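Local atomic coordinates of cytochrome c' (Thermochromatium tepidum, PDB entry 3VRC), a protein that binds a covalently attached heme c and probably takes part in electron transfer in a thermophilic purple photosynthetic bacterium. Residues M23-A36 / G105-G118. Numbering follows the deposited sequence.
Sequences MGKIKANLEGEYNA and GEANAVKSAFADVG
The ring of Phe114 slots as a knob among the side chains of Met23, Ile26, Lys27 and Leu30 on helix 5-31. Its CG lies anti to the backbone N (chi1 177°), which carries the ring across to that helix. Ile26 lays its CG2 methyl over one face, 4.0 Å from the centroid of the Phe114 ring, in a CH-pi contact. Leu30 CD1 approaches obliquely, 3.7 Å from Phe114 CD2, while Lys27 CB lies beside Phe114 CZ and the Lys27 ammonium leads away to a salt bridge with Glu31. Met23, folded back at chi2 and chi3, makes an oblique Met-aromatic contact; Met23 CE comes 3.4 Å from Phe114 CE1 and 3.6 Å from Val117 CG1. Met23 and Val117 also touch the heme, so this end of the seam runs into the heme pocket. Leu30 is in turn a knob among Ala107, Val110, Lys111 and Phe114, and such reciprocal knobs-into-holes packing joins the first and last long helices of the cytochrome c' four-helix bundle, the segment axes running at 137° to one another.

Beyond the helix end at Gly32, Tyr34 prolongs the seam. Ala107 CB stands over one face of the Tyr34 ring, 3.7 Å from its centroid and close to the normal, and Val110 CG2 lies near the ring plane at its edge, 3.2 Å from Tyr34 OH. The turn carrying Tyr34 is fastened through Asn29: its OD1 accepts from Asn35 N at 2.8 Å, while Asn29 ND2 donates to Lys25 O and to Gln38 OE1 on helix 36-50. With no polar bond linking the two segments, they meet through shape and dispersion: methyl groups fitted against aromatic rings, and a thioether chain bent to lie against the Phe114 ring.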
ATOM      1  N   MET B  23       6.888  -6.879  -3.384  1.00  8.82           N
ATOM      2  CA  MET B  23       8.059  -7.730  -3.170  1.00  9.50           C
ATOM      3  C   MET B  23       8.155  -8.774  -4.251  1.00  9.18           C
ATOM      4  O   MET B  23       9.266  -9.026  -4.754  1.00 10.07           O
ATOM      5  CB  MET B  23       8.008  -8.389  -1.799  1.00  9.66           C
ATOM      6  CG  MET B  23       8.183  -7.436  -0.637  1.00 10.18           C
ATOM      7  SD  MET B  23       9.852  -6.812  -0.424  1.00 10.73           S
ATOM      8  CE  MET B  23      10.664  -8.236   0.289  1.00 12.10           C
ATOM      9  N   GLY B  24       7.039  -9.400  -4.637  1.00  9.44           N
ATOM     10  CA  GLY B  24       7.074 -10.416  -5.649  1.00 10.39           C
ATOM     11  C   GLY B  24       7.540  -9.881  -6.970  1.00  9.69           C
ATOM     12  O   GLY B  24       8.248 -10.587  -7.719  1.00 10.52           O
ATOM     13  N   LYS B  25       7.191  -8.634  -7.316  1.00  9.56           N
ATOM     14  CA  LYS B  25       7.697  -8.071  -8.569  1.00  9.42           C
ATOM     15  C   LYS B  25       9.197  -7.889  -8.485  1.00  9.63           C
ATOM     16  O   LYS B  25       9.886  -8.102  -9.510  1.00 10.33           O
ATOM     17  CB  LYS B  25       7.009  -6.692  -8.845  1.00  9.81           C
ATOM     18  CG  LYS B  25       5.531  -6.819  -9.167  1.00 10.81           C
ATOM     19  CD  LYS B  25       4.775  -5.610  -9.642  1.00 14.80           C
ATOM     20  CE  LYS B  25       4.369  -4.798  -8.513  1.00 13.50           C
ATOM     21  NZ  LYS B  25       3.820  -3.479  -8.911  1.00 12.28           N
ATOM     22  N   ILE B  26       9.715  -7.429  -7.359  1.00  9.88           N
ATOM     23  CA  ILE B  26      11.175  -7.269  -7.250  1.00  9.94           C
ATOM     24  C   ILE B  26      11.875  -8.621  -7.430  1.00 10.13           C
ATOM     25  O   ILE B  26      12.844  -8.722  -8.190  1.00 10.79           O
ATOM     26  CB  ILE B  26      11.540  -6.583  -5.947  1.00  9.75           C
ATOM     27  CG1 ILE B  26      10.898  -5.206  -5.866  1.00  9.92           C
ATOM     28  CG2 ILE B  26      13.083  -6.496  -5.826  1.00 11.06           C
ATOM     29  CD1 ILE B  26      11.047  -4.506  -4.514  1.00 11.04           C
ATOM     30  N   LYS B  27      11.365  -9.667  -6.771  1.00 10.60           N
ATOM     31  CA  LYS B  27      11.961 -10.994  -6.899  1.00 11.12           C
ATOM     32  C   LYS B  27      11.974 -11.404  -8.360  1.00 11.92           C
ATOM     33  O   LYS B  27      12.998 -11.909  -8.896  1.00 13.09           O
ATOM     34  CB  LYS B  27      11.157 -11.978  -6.073  1.00 12.01           C
ATOM     35  CG  LYS B  27      11.704 -13.390  -6.117  1.00 15.71           C
ATOM     36  CD  LYS B  27      11.040 -14.290  -5.084  1.00 22.45           C
ATOM     37  CE  LYS B  27      11.672 -15.670  -4.926  1.00 27.55           C
ATOM     38  NZ  LYS B  27      11.205 -16.565  -6.029  1.00 39.56           N
ATOM     39  N   ALA B  28      10.866 -11.169  -9.064  1.00 11.40           N
ATOM     40  CA  ALA B  28      10.781 -11.569 -10.460  1.00 12.75           C
ATOM     41  C   ALA B  28      11.770 -10.880 -11.348  1.00 11.56           C
ATOM     42  O   ALA B  28      12.346 -11.469 -12.261  1.00 13.70           O
ATOM     43  CB  ALA B  28       9.364 -11.387 -11.005  1.00 14.54           C
ATOM     44  N   ASN B  29      11.986  -9.592 -11.097  1.00 10.58           N
ATOM     45  CA  ASN B  29      12.971  -8.804 -11.867  1.00 11.12           C
ATOM     46  C   ASN B  29      14.381  -9.265 -11.587  1.00 12.14           C
ATOM     47  O   ASN B  29      15.234  -9.220 -12.484  1.00 13.47           O
ATOM     48  CB  ASN B  29      12.815  -7.335 -11.534  1.00 10.64           C
ATOM     49  CG  ASN B  29      11.713  -6.686 -12.355  1.00 10.36           C
ATOM     50  OD1 ASN B  29      11.943  -6.282 -13.492  1.00 11.07           O
ATOM     51  ND2 ASN B  29      10.499  -6.594 -11.812  1.00 12.24           N
ATOM     52  N   LEU B  30      14.695  -9.608 -10.334  1.00 11.21           N
ATOM     53  CA  LEU B  30      16.012 -10.133 -10.034  1.00 11.77           C
ATOM     54  C   LEU B  30      16.267 -11.470 -10.670  1.00 12.66           C
ATOM     55  O   LEU B  30      17.440 -11.709 -11.114  1.00 15.42           O
ATOM     56  CB  LEU B  30      16.196 -10.193  -8.504  1.00 12.70           C
ATOM     57  CG  LEU B  30      16.289  -8.867  -7.789  1.00 12.22           C
ATOM     58  CD1 LEU B  30      16.171  -9.059  -6.296  1.00 13.74           C
ATOM     59  CD2 LEU B  30      17.523  -8.033  -8.184  1.00 14.71           C
ATOM     60  N   GLU B  31      15.276 -12.345 -10.728  1.00 12.21           N
ATOM     61  CA  GLU B  31      15.446 -13.702 -11.218  1.00 14.24           C
ATOM     62  C   GLU B  31      15.448 -13.766 -12.721  1.00 15.03           C
ATOM     63  O   GLU B  31      15.950 -14.693 -13.256  1.00 20.63           O
ATOM     64  CB  GLU B  31      14.369 -14.581 -10.596  1.00 17.70           C
ATOM     65  CG  GLU B  31      14.675 -14.727  -9.104  1.00 22.79           C
ATOM     66  CD  GLU B  31      13.738 -15.592  -8.277  1.00 27.93           C
ATOM     67  OE1 GLU B  31      12.642 -15.936  -8.775  1.00 35.34           O
ATOM     68  OE2 GLU B  31      14.131 -15.909  -7.111  1.00 38.55           O
ATOM     69  N   GLY B  32      14.885 -12.814 -13.410  1.00 13.40           N
ATOM     70  CA  GLY B  32      14.773 -12.790 -14.845  1.00 14.60           C
ATOM     71  C   GLY B  32      15.370 -11.530 -15.413  1.00 14.01           C
ATOM     72  O   GLY B  32      16.403 -11.058 -14.985  1.00 15.54           O
ATOM     73  N   GLU B  33      14.689 -10.946 -16.399  1.00 13.33           N
ATOM     74  CA  GLU B  33      15.095  -9.692 -16.985  0.60 12.78           C
ATOM     75  C   GLU B  33      14.783  -8.584 -15.993  1.00 11.11           C
ATOM     76  O   GLU B  33      13.679  -8.517 -15.433  1.00 11.67           O
ATOM     77  CB  GLU B  33      14.370  -9.399 -18.302  0.60 16.14           C
ATOM     78  CG  GLU B  33      15.009  -8.184 -18.991  0.60 19.72           C
ATOM     79  CD  GLU B  33      14.758  -8.085 -20.502  0.60 27.95           C
ATOM     80  OE1 GLU B  33      14.025  -8.894 -21.111  0.60 33.54           O
ATOM     81  OE2 GLU B  33      15.336  -7.178 -21.142  0.60 26.06           O
ATOM     82  N   TYR B  34      15.711  -7.653 -15.762  1.00 10.82           N
ATOM     83  CA  TYR B  34      15.589  -6.608 -14.786  1.00 10.62           C
ATOM     84  C   TYR B  34      15.062  -5.326 -15.395  1.00 10.94           C
ATOM     85  O   TYR B  34      15.679  -4.761 -16.298  1.00 12.86           O
ATOM     86  CB  TYR B  34      16.966  -6.328 -14.143  1.00 12.14           C
ATOM     87  CG  TYR B  34      16.945  -5.399 -12.968  1.00 11.59           C
ATOM     88  CD1 TYR B  34      16.621  -5.878 -11.687  1.00 11.53           C
ATOM     89  CD2 TYR B  34      17.244  -4.066 -13.105  1.00 11.89           C
ATOM     90  CE1 TYR B  34      16.601  -5.038 -10.609  1.00 11.43           C
ATOM     91  CE2 TYR B  34      17.233  -3.191 -12.009  1.00 11.49           C
ATOM     92  CZ  TYR B  34      16.884  -3.715 -10.783  1.00 11.60           C
ATOM     93  OH  TYR B  34      16.819  -2.863  -9.680  1.00 13.29           O
ATOM     94  N   ASN B  35      13.894  -4.880 -14.919  1.00  9.48           N
ATOM     95  CA  ASN B  35      13.271  -3.649 -15.328  1.00 10.03           C
ATOM     96  C   ASN B  35      13.413  -2.673 -14.223  1.00  9.44           C
ATOM     97  O   ASN B  35      12.653  -2.678 -13.244  1.00 10.18           O
ATOM     98  CB  ASN B  35      11.812  -3.950 -15.664  1.00 10.82           C
ATOM     99  CG  ASN B  35      11.052  -2.696 -16.061  1.00 10.31           C
ATOM    100  OD1 ASN B  35      11.538  -1.580 -15.974  1.00 13.35           O
ATOM    101  ND2 ASN B  35       9.813  -2.885 -16.504  1.00 13.30           N
ATOM    102  N   ALA B  36      14.444  -1.838 -14.285  1.00 10.49           N
ATOM    103  CA  ALA B  36      14.782  -0.963 -13.203  1.00 10.66           C
ATOM    104  C   ALA B  36      13.646  -0.061 -12.791  1.00 10.27           C
ATOM    105  O   ALA B  36      13.469   0.209 -11.598  1.00 10.99           O
ATOM    106  CB  ALA B  36      16.026  -0.130 -13.551  1.00 13.06           C
ATOM    107  N   GLY B 105      19.226   1.964  -9.961  1.00 13.27           N
ATOM    108  CA  GLY B 105      19.018   1.186 -11.165  1.00 14.74           C
ATOM    109  C   GLY B 105      19.909  -0.052 -11.324  1.00 12.93           C
ATOM    110  O   GLY B 105      19.896  -0.661 -12.386  1.00 13.56           O
ATOM    111  N   GLU B 106      20.633  -0.420 -10.267  1.00 12.97           N
ATOM    112  CA  GLU B 106      21.613  -1.514 -10.342  1.00 12.81           C
ATOM    113  C   GLU B 106      21.103  -2.758  -9.636  1.00 11.85           C
ATOM    114  O   GLU B 106      20.876  -2.787  -8.392  1.00 12.50           O
ATOM    115  CB  GLU B 106      22.941  -1.095  -9.754  1.00 14.39           C
ATOM    116  CG  GLU B 106      23.511   0.131 -10.451  1.00 14.65           C
ATOM    117  CD  GLU B 106      23.879  -0.065 -11.933  1.00 16.13           C
ATOM    118  OE1 GLU B 106      24.286  -1.188 -12.314  1.00 17.05           O
ATOM    119  OE2 GLU B 106      23.709   0.921 -12.746  1.00 18.87           O
ATOM    120  N   ALA B 107      20.830  -3.819 -10.398  1.00 12.27           N
ATOM    121  CA  ALA B 107      20.283  -5.037  -9.890  1.00 12.21           C
ATOM    122  C   ALA B 107      21.033  -5.613  -8.677  1.00 11.92           C
ATOM    123  O   ALA B 107      20.389  -6.086  -7.742  1.00 12.66           O
ATOM    124  CB  ALA B 107      20.141  -6.102 -11.000  1.00 13.81           C
ATOM    125  N   ASN B 108      22.361  -5.602  -8.689  1.00 13.33           N
ATOM    126  CA  ASN B 108      23.158  -6.130  -7.600  0.50 15.84           C
ATOM    127  C   ASN B 108      22.882  -5.452  -6.269  1.00 13.15           C
ATOM    128  O   ASN B 108      22.824  -6.099  -5.185  1.00 14.26           O
ATOM    129  CB  ASN B 108      24.667  -6.112  -7.957  0.50 14.34           C
ATOM    130  CG  ASN B 108      25.248  -4.736  -8.349  0.50 17.43           C
ATOM    131  OD1 ASN B 108      24.552  -3.723  -8.518  0.50 17.10           O
ATOM    132  ND2 ASN B 108      26.576  -4.706  -8.517  0.50 19.30           N
ATOM    133  N   ALA B 109      22.733  -4.134  -6.284  1.00 13.50           N
ATOM    134  CA  ALA B 109      22.462  -3.405  -5.067  1.00 13.55           C
ATOM    135  C   ALA B 109      21.081  -3.751  -4.540  1.00 12.11           C
ATOM    136  O   ALA B 109      20.848  -3.899  -3.348  1.00 13.51           O
ATOM    137  CB  ALA B 109      22.558  -1.907  -5.329  1.00 15.91           C
ATOM    138  N   VAL B 110      20.121  -3.841  -5.471  1.00 11.23           N
ATOM    139  CA  VAL B 110      18.790  -4.250  -5.103  1.00 11.28           C
ATOM    140  C   VAL B 110      18.773  -5.653  -4.559  1.00 10.91           C
ATOM    141  O   VAL B 110      18.059  -5.914  -3.585  1.00 11.62           O
ATOM    142  CB  VAL B 110      17.837  -4.052  -6.298  1.00 11.15           C
ATOM    143  CG1 VAL B 110      16.478  -4.739  -6.057  1.00 11.28           C
ATOM    144  CG2 VAL B 110      17.649  -2.566  -6.569  1.00 12.53           C
ATOM    145  N   LYS B 111      19.536  -6.571  -5.133  1.00 11.27           N
ATOM    146  CA  LYS B 111      19.535  -7.929  -4.650  1.00 11.97           C
ATOM    147  C   LYS B 111      19.885  -7.967  -3.161  1.00 11.71           C
ATOM    148  O   LYS B 111      19.242  -8.676  -2.366  1.00 12.40           O
ATOM    149  CB  LYS B 111      20.537  -8.737  -5.479  1.00 14.05           C
ATOM    150  CG  LYS B 111      20.585 -10.223  -5.156  1.00 15.80           C
ATOM    151  CD  LYS B 111      21.486 -11.015  -6.119  1.00 18.27           C
ATOM    152  CE  LYS B 111      22.946 -10.714  -5.789  1.00 22.40           C
ATOM    153  NZ  LYS B 111      23.919 -11.531  -6.523  1.00 25.38           N
ATOM    154  N   SER B 112      20.932  -7.244  -2.768  1.00 11.86           N
ATOM    155  CA  SER B 112      21.332  -7.218  -1.360  1.00 12.04           C
ATOM    156  C   SER B 112      20.252  -6.579  -0.491  1.00 11.59           C
ATOM    157  O   SER B 112      19.888  -7.118   0.570  1.00 12.48           O
ATOM    158  CB  SER B 112      22.675  -6.449  -1.240  1.00 13.52           C
ATOM    159  OG  SER B 112      23.013  -6.345   0.135  1.00 15.22           O
ATOM    160  N   ALA B 113      19.755  -5.445  -0.930  1.00 11.14           N
ATOM    161  CA  ALA B 113      18.789  -4.728  -0.074  1.00 10.96           C
ATOM    162  C   ALA B 113      17.471  -5.540  -0.008  1.00 10.01           C
ATOM    163  O   ALA B 113      16.818  -5.561   1.081  1.00 11.09           O
ATOM    164  CB  ALA B 113      18.534  -3.361  -0.636  1.00 12.38           C
ATOM    165  N   PHE B 114      17.123  -6.253  -1.048  1.00 10.53           N
ATOM    166  CA  PHE B 114      15.907  -7.043  -1.072  1.00 10.95           C
ATOM    167  C   PHE B 114      16.029  -8.200  -0.082  1.00 11.28           C
ATOM    168  O   PHE B 114      15.056  -8.553   0.592  1.00 10.88           O
ATOM    169  CB  PHE B 114      15.678  -7.536  -2.497  1.00 10.95           C
ATOM    170  CG  PHE B 114      14.482  -8.433  -2.691  1.00 10.89           C
ATOM    171  CD1 PHE B 114      13.158  -7.846  -2.557  1.00 11.53           C
ATOM    172  CD2 PHE B 114      14.583  -9.719  -3.049  1.00 12.67           C
ATOM    173  CE1 PHE B 114      12.049  -8.599  -2.747  1.00 12.71           C
ATOM    174  CE2 PHE B 114      13.413 -10.470  -3.233  1.00 14.66           C
ATOM    175  CZ  PHE B 114      12.158  -9.887  -3.081  1.00 13.51           C
ATOM    176  N   ALA B 115      17.201  -8.829  -0.002  1.00 11.65           N
ATOM    177  CA  ALA B 115      17.439  -9.880   0.998  1.00 12.54           C
ATOM    178  C   ALA B 115      17.242  -9.341   2.393  1.00 11.40           C
ATOM    179  O   ALA B 115      16.620 -10.008   3.222  1.00 12.51           O
ATOM    180  CB  ALA B 115      18.869 -10.409   0.820  1.00 14.46           C
ATOM    181  N   ASP B 116      17.742  -8.161   2.674  1.00 11.18           N
ATOM    182  CA  ASP B 116      17.635  -7.610   4.015  1.00 12.47           C
ATOM    183  C   ASP B 116      16.143  -7.315   4.355  1.00 11.23           C
ATOM    184  O   ASP B 116      15.690  -7.544   5.474  1.00 11.74           O
ATOM    185  CB  ASP B 116      18.443  -6.345   4.211  1.00 13.06           C
ATOM    186  CG  ASP B 116      19.961  -6.553   4.144  1.00 15.97           C
ATOM    187  OD1 ASP B 116      20.382  -7.716   4.056  1.00 19.02           O
ATOM    188  OD2 ASP B 116      20.676  -5.549   4.134  1.00 19.83           O
ATOM    189  N   VAL B 117      15.387  -6.792   3.395  1.00 10.48           N
ATOM    190  CA  VAL B 117      13.944  -6.604   3.627  1.00  9.81           C
ATOM    191  C   VAL B 117      13.273  -7.928   3.874  1.00  9.80           C
ATOM    192  O   VAL B 117      12.493  -8.037   4.851  1.00  9.94           O
ATOM    193  CB  VAL B 117      13.315  -5.830   2.444  1.00 10.23           C
ATOM    194  CG1 VAL B 117      11.816  -5.787   2.600  1.00 11.41           C
ATOM    195  CG2 VAL B 117      13.868  -4.403   2.404  1.00 10.73           C
ATOM    196  N   GLY B 118      13.465  -8.930   3.012  1.00 10.43           N
ATOM    197  CA  GLY B 118      12.790 -10.191   3.199  1.00 11.04           C
ATOM    198  C   GLY B 118      13.104 -10.774   4.567  1.00 11.47           C
ATOM    199  O   GLY B 118      12.237 -11.390   5.195  1.00 12.03           O
TER